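Local coordinates for protein PfkB (Polaromonas sp. JS666, PDB 4DU5) that probably transfers a phosphate group from ATP to a sugar or related small molecule, acting as a carbohydrate kinase of the pfkB family, at residues A[172-177]-A[212-217]; A[229-232]-A[238-241]; A[240-245]-A[259-264]; A[257-260]-A[265-268]. One frame throughout, in Å; residues are numbered along the deposited sequence.

Interaction 1: A[172-177]-A[212-217]; sequences AARKTM and ATRADW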
loop_
_atom_site.group_PDB
_atom_site.type_symbol
_atom_site.label_atom_id
_atom_site.label_comp_id
_atom_site.label_asym_id
_atom_site.label_seq_id
_atom_site.Cartn_x
_atom_site.Cartn_y
_atom_site.Cartn_z
ATOM N N ALA A 172 -12.308 18.789 13.553
ATOM C CA ALA A 172 -11.841 18.127 14.768
ATOM C C ALA A 172 -10.595 18.790 15.366
ATOM O O ALA A 172 -10.397 18.764 16.580
ATOM C CB ALA A 172 -11.585 16.665 14.506
ATOM N N ALA A 173 -9.758 19.369 14.516
ATOM C CA ALA A 173 -8.589 20.102 14.989
ATOM C C ALA A 173 -9.108 21.346 15.700
ATOM O O ALA A 173 -8.940 21.471 16.915
ATOM C CB ALA A 173 -7.645 20.457 13.827
ATOM N N ARG A 174 -9.774 22.223 14.943
ATOM C CA ARG A 174 -10.515 23.357 15.487
ATOM C C ARG A 174 -11.201 23.071 16.816
ATOM O O ARG A 174 -10.985 23.805 17.779
ATOM C CB ARG A 174 -11.544 23.863 14.478
ATOM C CG ARG A 174 -10.932 24.275 13.177
ATOM C CD ARG A 174 -11.412 25.644 12.760
ATOM N NE ARG A 174 -12.659 25.590 12.000
ATOM C CZ ARG A 174 -12.729 25.484 10.674
ATOM N NH1 ARG A 174 -11.627 25.416 9.942
ATOM N NH2 ARG A 174 -13.913 25.437 10.079
ATOM N N LYS A 175 -12.010 22.016 16.880
ATOM C CA LYS A 175 -12.770 21.721 18.090
ATOM C C LYS A 175 -11.891 21.211 19.227
ATOM O O LYS A 175 -12.095 21.541 20.401
ATOM C CB LYS A 175 -13.878 20.697 17.807
ATOM C CG LYS A 175 -15.157 20.955 18.604
ATOM C CD LYS A 175 -16.136 21.886 17.803
ATOM C CE LYS A 175 -17.029 22.758 18.726
ATOM N NZ LYS A 175 -17.353 22.050 20.015
ATOM N N THR A 176 -10.931 20.372 18.870
ATOM C CA THR A 176 -9.924 19.880 19.817
ATOM C C THR A 176 -9.233 21.040 20.577
ATOM O O THR A 176 -9.132 21.020 21.802
ATOM C CB THR A 176 -8.919 18.951 19.068
ATOM O OG1 THR A 176 -9.313 17.586 19.277
ATOM C CG2 THR A 176 -7.543 19.113 19.564
HETATM N N MSE A 177 -8.797 22.060 19.838
HETATM C CA MSE A 177 -8.152 23.223 20.427
HETATM C C MSE A 177 -9.108 24.033 21.314
HETATM O O MSE A 177 -8.831 24.193 22.508
HETATM C CB MSE A 177 -7.488 24.065 19.339
HETATM C CG MSE A 177 -6.231 23.393 18.788
HETATM SE SE MSE A 177 -5.571 23.989 17.010
HETATM C CE MSE A 177 -5.253 22.240 16.214
ATOM N N ALA A 212 -4.273 29.231 14.319
ATOM C CA ALA A 212 -3.354 29.989 15.158
ATOM C C ALA A 212 -4.128 30.744 16.209
ATOM O O ALA A 212 -3.642 30.943 17.310
ATOM C CB ALA A 212 -2.515 30.935 14.319
ATOM N N THR A 213 -5.338 31.157 15.845
ATOM C CA THR A 213 -6.375 31.689 16.757
ATOM C C THR A 213 -6.683 30.842 18.013
ATOM O O THR A 213 -7.379 31.293 18.898
ATOM C CB THR A 213 -7.696 31.936 15.920
ATOM O OG1 THR A 213 -7.582 33.156 15.155
ATOM C CG2 THR A 213 -8.980 31.945 16.778
ATOM N N ARG A 214 -6.149 29.639 18.128
ATOM C CA ARG A 214 -6.597 28.745 19.198
ATOM C C ARG A 214 -5.437 28.178 20.039
ATOM O O ARG A 214 -5.620 27.303 20.910
ATOM C CB ARG A 214 -7.457 27.607 18.606
ATOM C CG ARG A 214 -8.816 28.032 18.075
ATOM C CD ARG A 214 -9.459 27.002 17.086
ATOM N NE ARG A 214 -10.817 27.417 16.689
ATOM C CZ ARG A 214 -11.107 28.105 15.582
ATOM N NH1 ARG A 214 -10.148 28.426 14.719
ATOM N NH2 ARG A 214 -12.360 28.470 15.321
ATOM N N ALA A 215 -4.231 28.670 19.783
ATOM C CA ALA A 215 -3.060 28.178 20.514
ATOM C C ALA A 215 -2.537 29.207 21.507
ATOM O O ALA A 215 -2.642 30.411 21.285
ATOM C CB ALA A 215 -1.975 27.794 19.551
ATOM N N ASP A 216 -1.954 28.715 22.595
ATOM C CA ASP A 216 -1.161 29.561 23.490
ATOM C C ASP A 216 0.250 29.759 22.941
ATOM O O ASP A 216 0.780 30.849 23.002
ATOM C CB ASP A 216 -1.107 28.970 24.908
ATOM C CG ASP A 216 -2.490 28.577 25.435
ATOM O OD1 ASP A 216 -3.399 29.429 25.353
ATOM O OD2 ASP A 216 -2.673 27.430 25.919
ATOM N N TRP A 217 0.850 28.693 22.420
ATOM C CA TRP A 217 2.241 28.739 21.920
ATOM C C TRP A 217 2.316 28.386 20.441
ATOM O O TRP A 217 1.930 27.297 20.032
ATOM C CB TRP A 217 3.197 27.809 22.700
ATOM C CG TRP A 217 2.945 27.688 24.171
ATOM C CD1 TRP A 217 2.483 28.654 24.996
ATOM C CD2 TRP A 217 3.188 26.545 24.987
ATOM N NE1 TRP A 217 2.392 28.180 26.281
ATOM C CE2 TRP A 217 2.817 26.884 26.301
ATOM C CE3 TRP A 217 3.675 25.258 24.733
ATOM C CZ2 TRP A 217 2.923 26.004 27.361
ATOM C CZ3 TRP A 217 3.762 24.358 25.796
ATOM C CH2 TRP A 217 3.403 24.745 27.097
#
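The guanidinium of R214 overlaps the aliphatic part of R174: methylene CD of R174 lies over one face of the flat group, offset toward its rim and 3.6 Å from NH1 of R214, while CG2 of T213 covers the opposite face. The two guanidinium planes are 35° apart, and it is a methylene of R174, not its charged group, that lies on the R214 face. Nearer the backbone, CD of R214 rests 3.6 Å from the carbonyl O of R174, and CB of R214 meets CB of M177 at 3.6 Å. With CG anti to its carbonyl carbon (chi1 -70°) and the chain extended from CG to NE, R214 can run back along one turn of helix 169-182, from M177 to R174. A long, charged side chain suits this place because, from the type I turn A212 to A215, which links helix 201-212 to strand 217-218 within the successive beta-alpha-beta crossovers of the kinase core, it reaches carboxylates on two helices. NE pairs with D178 of helix 169-182 and NH1 with D210 of helix 201-212; R174 NE makes a long, weak ion pair with D210 too, so both arginines gather round one carboxylate. Shortening R214 to an alanine is likely to leave D178 and D210 short of a positive mate and R174 CD without the flat surface beside it. The selenomethionine M177 turns its end away, toward L156, A158 and L211.

Interaction 2: A[229-232]-A[238-241]; sequences TGET and ARFY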
loop_
_atom_site.group_PDB
_atom_site.type_symbol
_atom_site.label_atom_id
_atom_site.label_comp_id
_atom_site.label_asym_id
_atom_site.label_seq_id
_atom_site.Cartn_x
_atom_site.Cartn_y
_atom_site.Cartn_z
ATOM N N THR A 229 2.451 34.979 6.970
ATOM C CA THR A 229 2.174 36.283 7.548
ATOM C C THR A 229 2.521 37.431 6.612
ATOM O O THR A 229 1.971 38.516 6.735
ATOM C CB THR A 229 2.901 36.452 8.900
ATOM O OG1 THR A 229 4.307 36.566 8.686
ATOM C CG2 THR A 229 2.661 35.257 9.782
ATOM N N GLY A 230 3.429 37.185 5.671
ATOM C CA GLY A 230 3.885 38.227 4.752
ATOM C C GLY A 230 5.063 39.012 5.284
ATOM O O GLY A 230 5.661 39.789 4.558
ATOM N N GLU A 231 5.406 38.798 6.552
ATOM C CA GLU A 231 6.497 39.506 7.229
ATOM C C GLU A 231 7.814 38.875 6.842
ATOM O O GLU A 231 7.828 37.731 6.419
ATOM C CB GLU A 231 6.316 39.436 8.746
ATOM C CG GLU A 231 5.047 40.105 9.284
ATOM C CD GLU A 231 5.198 41.614 9.465
ATOM O OE1 GLU A 231 6.320 42.148 9.252
ATOM O OE2 GLU A 231 4.190 42.270 9.826
ATOM N N THR A 232 8.909 39.624 6.992
ATOM C CA THR A 232 10.263 39.173 6.593
ATOM C C THR A 232 11.299 39.208 7.733
ATOM O O THR A 232 12.448 38.778 7.559
ATOM C CB THR A 232 10.831 39.990 5.404
ATOM O OG1 THR A 232 10.314 41.328 5.454
ATOM C CG2 THR A 232 10.457 39.344 4.080
ATOM N N ALA A 238 6.476 36.841 14.639
ATOM C CA ALA A 238 6.044 36.775 16.021
ATOM C C ALA A 238 4.877 37.714 16.351
ATOM O O ALA A 238 3.869 37.261 16.891
ATOM C CB ALA A 238 7.200 37.032 16.938
ATOM N N ARG A 239 4.982 39.004 16.047
ATOM C CA ARG A 239 3.881 39.901 16.439
ATOM C C ARG A 239 2.548 39.623 15.698
ATOM O O ARG A 239 1.467 39.925 16.224
ATOM C CB ARG A 239 4.264 41.413 16.515
ATOM C CG ARG A 239 5.353 41.930 15.584
ATOM C CD ARG A 239 5.273 43.446 15.437
ATOM N NE ARG A 239 3.924 43.845 14.990
ATOM C CZ ARG A 239 3.449 43.784 13.732
ATOM N NH1 ARG A 239 4.209 43.353 12.715
ATOM N NH2 ARG A 239 2.193 44.165 13.484
ATOM N N PHE A 240 2.635 38.997 14.524
ATOM C CA PHE A 240 1.467 38.529 13.800
ATOM C C PHE A 240 0.659 37.510 14.610
ATOM O O PHE A 240 -0.575 37.545 14.616
ATOM C CB PHE A 240 1.904 37.898 12.472
ATOM C CG PHE A 240 0.768 37.457 11.612
ATOM C CD1 PHE A 240 0.158 36.219 11.819
ATOM C CD2 PHE A 240 0.292 38.281 10.602
ATOM C CE1 PHE A 240 -0.922 35.811 11.028
ATOM C CE2 PHE A 240 -0.770 37.889 9.804
ATOM C CZ PHE A 240 -1.390 36.652 10.016
ATOM N N TYR A 241 1.348 36.592 15.280
ATOM C CA TYR A 241 0.661 35.571 16.062
ATOM C C TYR A 241 0.383 35.990 17.480
ATOM O O TYR A 241 -0.470 35.396 18.145
ATOM C CB TYR A 241 1.410 34.247 16.023
ATOM C CG TYR A 241 1.440 33.680 14.648
ATOM C CD1 TYR A 241 0.310 33.092 14.094
ATOM C CD2 TYR A 241 2.583 33.767 13.874
ATOM C CE1 TYR A 241 0.319 32.596 12.812
ATOM C CE2 TYR A 241 2.613 33.249 12.594
ATOM C CZ TYR A 241 1.470 32.675 12.072
ATOM O OH TYR A 241 1.502 32.178 10.800
#
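CG of F240 stands anti to its backbone N (chi1 -177°), which turns the ring off helix 234-243 toward T229, and T229 has its methyl CG2 anti to its own carbonyl carbon, leaving that methyl to meet the ring. CG2 of T229 lies 3.6 Å from the centroid of the F240 ring and 24° off its normal, a CH-pi contact over the face. The same methyl approaches OH of Y241 at 3.4 Å, so it touches both aromatic side chains, over the face of F240 and obliquely to Y241, whose own ring has F240 CD1 on one face. Threonine suits this place because its two branches do different work: while CG2 packs, OG1 accepts from the backbone N of E231 at 3.3 Å, forming an ST turn, and is also hydrogen-bonded to the carbonyl O of G225. G230, with positive phi, lets the chain leave helix 222-229 at this point. Beyond it, R239 NH1 donates to E231 OE2 at 3.1 Å in a salt bridge that lies near the guanidinium plane but comes 58° out of the carboxylate plane, the two side chains crossing at about a right angle. These long, charged groups suit the surface side of the corner. Deeper in, helix 201-212 lies against the aromatic pair, its N209 bonding OH of Y241 and touching F240, whereas A238 faces strand 258-262.

Interaction 3: A[240-245]-A[259-264]; sequences FYRQLG and YFDGEA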
loop_
_atom_site.group_PDB
_atom_site.type_symbol
_atom_site.label_atom_id
_atom_site.label_comp_id
_atom_site.label_asym_id
_atom_site.label_seq_id
_atom_site.Cartn_x
_atom_site.Cartn_y
_atom_site.Cartn_z
ATOM N N PHE A 240 2.635 38.997 14.524
ATOM C CA PHE A 240 1.467 38.529 13.800
ATOM C C PHE A 240 0.659 37.510 14.610
ATOM O O PHE A 240 -0.575 37.545 14.616
ATOM C CB PHE A 240 1.904 37.898 12.472
ATOM C CG PHE A 240 0.768 37.457 11.612
ATOM C CD1 PHE A 240 0.158 36.219 11.819
ATOM C CD2 PHE A 240 0.292 38.281 10.602
ATOM C CE1 PHE A 240 -0.922 35.811 11.028
ATOM C CE2 PHE A 240 -0.770 37.889 9.804
ATOM C CZ PHE A 240 -1.390 36.652 10.016
ATOM N N TYR A 241 1.348 36.592 15.280
ATOM C CA TYR A 241 0.661 35.571 16.062
ATOM C C TYR A 241 0.383 35.990 17.480
ATOM O O TYR A 241 -0.470 35.396 18.145
ATOM C CB TYR A 241 1.410 34.247 16.023
ATOM C CG TYR A 241 1.440 33.680 14.648
ATOM C CD1 TYR A 241 0.310 33.092 14.094
ATOM C CD2 TYR A 241 2.583 33.767 13.874
ATOM C CE1 TYR A 241 0.319 32.596 12.812
ATOM C CE2 TYR A 241 2.613 33.249 12.594
ATOM C CZ TYR A 241 1.470 32.675 12.072
ATOM O OH TYR A 241 1.502 32.178 10.800
ATOM N N ARG A 242 1.096 37.006 17.951
ATOM C CA ARG A 242 0.766 37.609 19.241
ATOM C C ARG A 242 -0.548 38.324 19.077
ATOM O O ARG A 242 -1.405 38.267 19.954
ATOM C CB ARG A 242 1.824 38.619 19.704
ATOM C CG ARG A 242 3.213 38.053 19.959
ATOM C CD ARG A 242 3.244 37.003 21.081
ATOM N NE ARG A 242 2.497 37.355 22.287
ATOM C CZ ARG A 242 2.924 38.181 23.230
ATOM N NH1 ARG A 242 4.101 38.778 23.111
ATOM N NH2 ARG A 242 2.165 38.421 24.285
ATOM N N GLN A 243 -0.708 38.996 17.944
ATOM C CA GLN A 243 -1.918 39.784 17.729
ATOM C C GLN A 243 -3.149 38.914 17.569
ATOM O O GLN A 243 -4.212 39.289 18.056
ATOM C CB GLN A 243 -1.763 40.791 16.582
ATOM C CG GLN A 243 -1.388 42.171 17.100
ATOM C CD GLN A 243 -0.201 42.778 16.356
ATOM O OE1 GLN A 243 -0.178 42.834 15.113
ATOM N NE2 GLN A 243 0.798 43.241 17.118
ATOM N N LEU A 244 -2.990 37.762 16.912
ATOM C CA LEU A 244 -4.050 36.754 16.840
ATOM C C LEU A 244 -4.297 36.043 18.170
ATOM O O LEU A 244 -5.143 35.151 18.243
ATOM C CB LEU A 244 -3.748 35.714 15.781
ATOM C CG LEU A 244 -4.012 36.074 14.316
ATOM C CD1 LEU A 244 -3.727 34.827 13.463
ATOM C CD2 LEU A 244 -5.438 36.602 14.063
ATOM N N GLY A 245 -3.544 36.415 19.205
ATOM C CA GLY A 245 -3.797 35.956 20.569
ATOM C C GLY A 245 -2.964 34.786 21.064
ATOM O O GLY A 245 -3.495 33.865 21.696
ATOM N N TYR A 259 14.148 32.830 17.732
ATOM C CA TYR A 259 13.671 34.056 18.354
ATOM C C TYR A 259 12.412 33.748 19.123
ATOM O O TYR A 259 11.505 33.090 18.599
ATOM C CB TYR A 259 13.255 35.062 17.294
ATOM C CG TYR A 259 12.647 36.338 17.856
ATOM C CD1 TYR A 259 13.442 37.262 18.529
ATOM C CD2 TYR A 259 11.302 36.633 17.689
ATOM C CE1 TYR A 259 12.933 38.438 19.024
ATOM C CE2 TYR A 259 10.759 37.830 18.192
ATOM C CZ TYR A 259 11.598 38.730 18.858
ATOM O OH TYR A 259 11.133 39.921 19.369
ATOM N N PHE A 260 12.318 34.262 20.340
ATOM C CA PHE A 260 11.107 34.057 21.097
ATOM C C PHE A 260 10.466 35.371 21.472
ATOM O O PHE A 260 11.173 36.359 21.727
ATOM C CB PHE A 260 11.353 33.178 22.317
ATOM C CG PHE A 260 12.118 33.832 23.380
ATOM C CD1 PHE A 260 11.491 34.631 24.315
ATOM C CD2 PHE A 260 13.450 33.638 23.475
ATOM C CE1 PHE A 260 12.199 35.237 25.323
ATOM C CE2 PHE A 260 14.167 34.225 24.477
ATOM C CZ PHE A 260 13.541 35.024 25.394
ATOM N N ASP A 261 9.132 35.379 21.502
ATOM C CA ASP A 261 8.349 36.589 21.777
ATOM C C ASP A 261 7.173 36.189 22.637
ATOM O O ASP A 261 6.190 35.627 22.153
ATOM C CB ASP A 261 7.894 37.263 20.465
ATOM C CG ASP A 261 6.893 38.402 20.672
ATOM O OD1 ASP A 261 6.474 38.728 21.802
ATOM O OD2 ASP A 261 6.515 39.013 19.666
ATOM N N GLY A 262 7.279 36.489 23.922
ATOM C CA GLY A 262 6.268 36.069 24.876
ATOM C C GLY A 262 5.965 37.167 25.845
ATOM O O GLY A 262 6.592 38.208 25.797
ATOM N N GLU A 263 5.021 36.896 26.743
ATOM C CA GLU A 263 4.458 37.865 27.683
ATOM C C GLU A 263 5.476 38.421 28.689
ATOM O O GLU A 263 5.400 39.589 29.049
ATOM C CB GLU A 263 3.294 37.225 28.454
ATOM C CG GLU A 263 1.904 37.356 27.841
ATOM C CD GLU A 263 0.839 36.504 28.582
ATOM O OE1 GLU A 263 -0.367 36.844 28.481
ATOM O OE2 GLU A 263 1.207 35.492 29.258
ATOM N N ALA A 264 6.379 37.570 29.175
ATOM C CA ALA A 264 7.566 37.987 29.937
ATOM C C ALA A 264 8.653 38.805 29.175
ATOM O O ALA A 264 9.433 39.495 29.807
ATOM C CB ALA A 264 8.202 36.781 30.572
#
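R242 NH1 donates to D261 OD1 at 2.7 Å, a salt bridge that lies close to the guanidinium plane but meets the oxygen 38° out of the carboxylate plane. The two flat groups stand 83° apart, so a single N-H makes the bond instead of a paired, side-by-side grip. R242 is bent at chi2 and chi3, which lays its methylenes over the aspartate on the way: CG comes 3.5 Å from D261 OD2 and CD 3.4 Å from D261 O. CA of G262 covers one face of the guanidinium, and the methylene CG of E263 lies 3.7 Å from R242 NH2. The NE of R242 is hydrogen-bonded to the carbonyl O of A246, tying the arginine to the chain just past its own helix. With an alanine in its place, D261 would probably lose its positive mate and the A246 carbonyl this donor. The helix itself stops in a Schellman motif, with G245 at positive phi and its N bonded to R242 O at 2.9 Å. The chain thereby leaves helix 234-243 and goes on to strand 248-252, and the salt bridge links its C-terminal turn to strand 258-262, a helix-on-sheet layer of the alpha/beta fold of pfkB kinases.

Interaction 4: A[257-260]-A[265-268]; sequences GAYF and GSGR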
loop_
_atom_site.group_PDB
_atom_site.type_symbol
_atom_site.label_atom_id
_atom_site.label_comp_id
_atom_site.label_asym_id
_atom_site.label_seq_id
_atom_site.Cartn_x
_atom_site.Cartn_y
_atom_site.Cartn_z
ATOM N N GLY A 257 19.527 29.370 15.323
ATOM C CA GLY A 257 18.802 29.181 16.602
ATOM C C GLY A 257 17.349 29.623 16.501
ATOM O O GLY A 257 16.632 29.236 15.580
ATOM N N ALA A 258 16.910 30.467 17.419
ATOM C CA ALA A 258 15.509 30.857 17.470
ATOM C C ALA A 258 15.319 32.260 17.999
ATOM O O ALA A 258 16.212 32.803 18.619
ATOM C CB ALA A 258 14.720 29.865 18.323
ATOM N N TYR A 259 14.148 32.830 17.732
ATOM C CA TYR A 259 13.671 34.056 18.354
ATOM C C TYR A 259 12.412 33.748 19.123
ATOM O O TYR A 259 11.505 33.090 18.599
ATOM C CB TYR A 259 13.255 35.062 17.294
ATOM C CG TYR A 259 12.647 36.338 17.856
ATOM C CD1 TYR A 259 13.442 37.262 18.529
ATOM C CD2 TYR A 259 11.302 36.633 17.689
ATOM C CE1 TYR A 259 12.933 38.438 19.024
ATOM C CE2 TYR A 259 10.759 37.830 18.192
ATOM C CZ TYR A 259 11.598 38.730 18.858
ATOM O OH TYR A 259 11.133 39.921 19.369
ATOM N N PHE A 260 12.318 34.262 20.340
ATOM C CA PHE A 260 11.107 34.057 21.097
ATOM C C PHE A 260 10.466 35.371 21.472
ATOM O O PHE A 260 11.173 36.359 21.727
ATOM C CB PHE A 260 11.353 33.178 22.317
ATOM C CG PHE A 260 12.118 33.832 23.380
ATOM C CD1 PHE A 260 11.491 34.631 24.315
ATOM C CD2 PHE A 260 13.450 33.638 23.475
ATOM C CE1 PHE A 260 12.199 35.237 25.323
ATOM C CE2 PHE A 260 14.167 34.225 24.477
ATOM C CZ PHE A 260 13.541 35.024 25.394
ATOM N N GLY A 265 8.718 38.708 27.837
ATOM C CA GLY A 265 9.701 39.435 27.032
ATOM C C GLY A 265 10.150 38.685 25.790
ATOM O O GLY A 265 9.662 37.590 25.543
ATOM N N SER A 266 11.082 39.279 25.018
ATOM C CA SER A 266 11.633 38.698 23.775
ATOM C C SER A 266 13.110 38.373 23.914
ATOM O O SER A 266 13.763 38.784 24.873
ATOM C CB SER A 266 11.495 39.671 22.594
ATOM O OG SER A 266 10.195 40.225 22.465
ATOM N N GLY A 267 13.655 37.676 22.933
ATOM C CA GLY A 267 15.050 37.288 22.986
ATOM C C GLY A 267 15.511 36.440 21.824
ATOM O O GLY A 267 14.742 36.142 20.937
ATOM N N ARG A 268 16.784 36.078 21.808
ATOM C CA ARG A 268 17.296 35.143 20.815
ATOM C C ARG A 268 18.055 34.085 21.563
ATOM O O ARG A 268 18.583 34.339 22.646
ATOM C CB ARG A 268 18.204 35.807 19.778
ATOM C CG ARG A 268 17.672 37.110 19.283
ATOM C CD ARG A 268 17.981 37.345 17.822
ATOM N NE ARG A 268 17.060 38.335 17.251
ATOM C CZ ARG A 268 16.685 38.376 15.968
ATOM N NH1 ARG A 268 17.160 37.479 15.104
ATOM N NH2 ARG A 268 15.828 39.309 15.547
#
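The F260 ring lies flat over the backbone of the partner strand: the N of G267 sits over its centre, CA of G267 makes a CH-pi contact 3.9 Å from the centroid, and the carbonyl O of G265 is at its edge. On the other side of the sheet, CD1 of Y259 lies over a face of the R268 guanidinium. Both pairs belong to the antiparallel beta hairpin of strands 258-262 and 265-269, the latter outermost in the large sheet of this chain. F260 and G267 form a hydrogen-bonded pair, F260 N donating to G267 O and G267 N to F260 O, each at 3.1 Å; the first bond is nearly straight (162°), the second more bent (139°). Glycine suits position 267 because a CB there would run into the phenylalanine ring. The ring reaches this place because its CG stands between the backbone N and the carbonyl carbon (chi1 71°), folding it across toward the other strand. F260 also touches V301 and P302 of helix 301-316, while Y259 packs against P234, E235 and A238 of helix 234-243, so the hairpin is sandwiched between helices. S266 OG gives a weak hydrogen bond to Y259 OH at 3.2 Å, and the far end of R268 is held by a salt bridge from NH2 to E235. In the adjacent non-hydrogen-bonded pair, Y259 with R268, the strands come closer, and CA of R268 makes a CA-H...O contact with O of A258 at 3.4 Å.

Along the chain interaction 1 closes before the others open, and interactions 2, 3 and 4 overlap end to end, moving from the helices packed on the large sheet out to its edge hairpin. Interaction 1 has its centre about 14 Å from the centre of the chain; the others lie 20 to 21 Å from it, centre to centre. Interactions 2 and 3, with centres about 10 Å apart, share F240, Y241 and helix 234-243, whereas interactions 3 and 4, about 11 Å apart, share Y259, F260 and strand 258-262. Interaction 1 joins this series through A212, whose CB packs on Y241 CD1. Neighbouring contacts thus touch in turn, while interactions 1 and 4 stay about 10 Å apart at their nearest atoms.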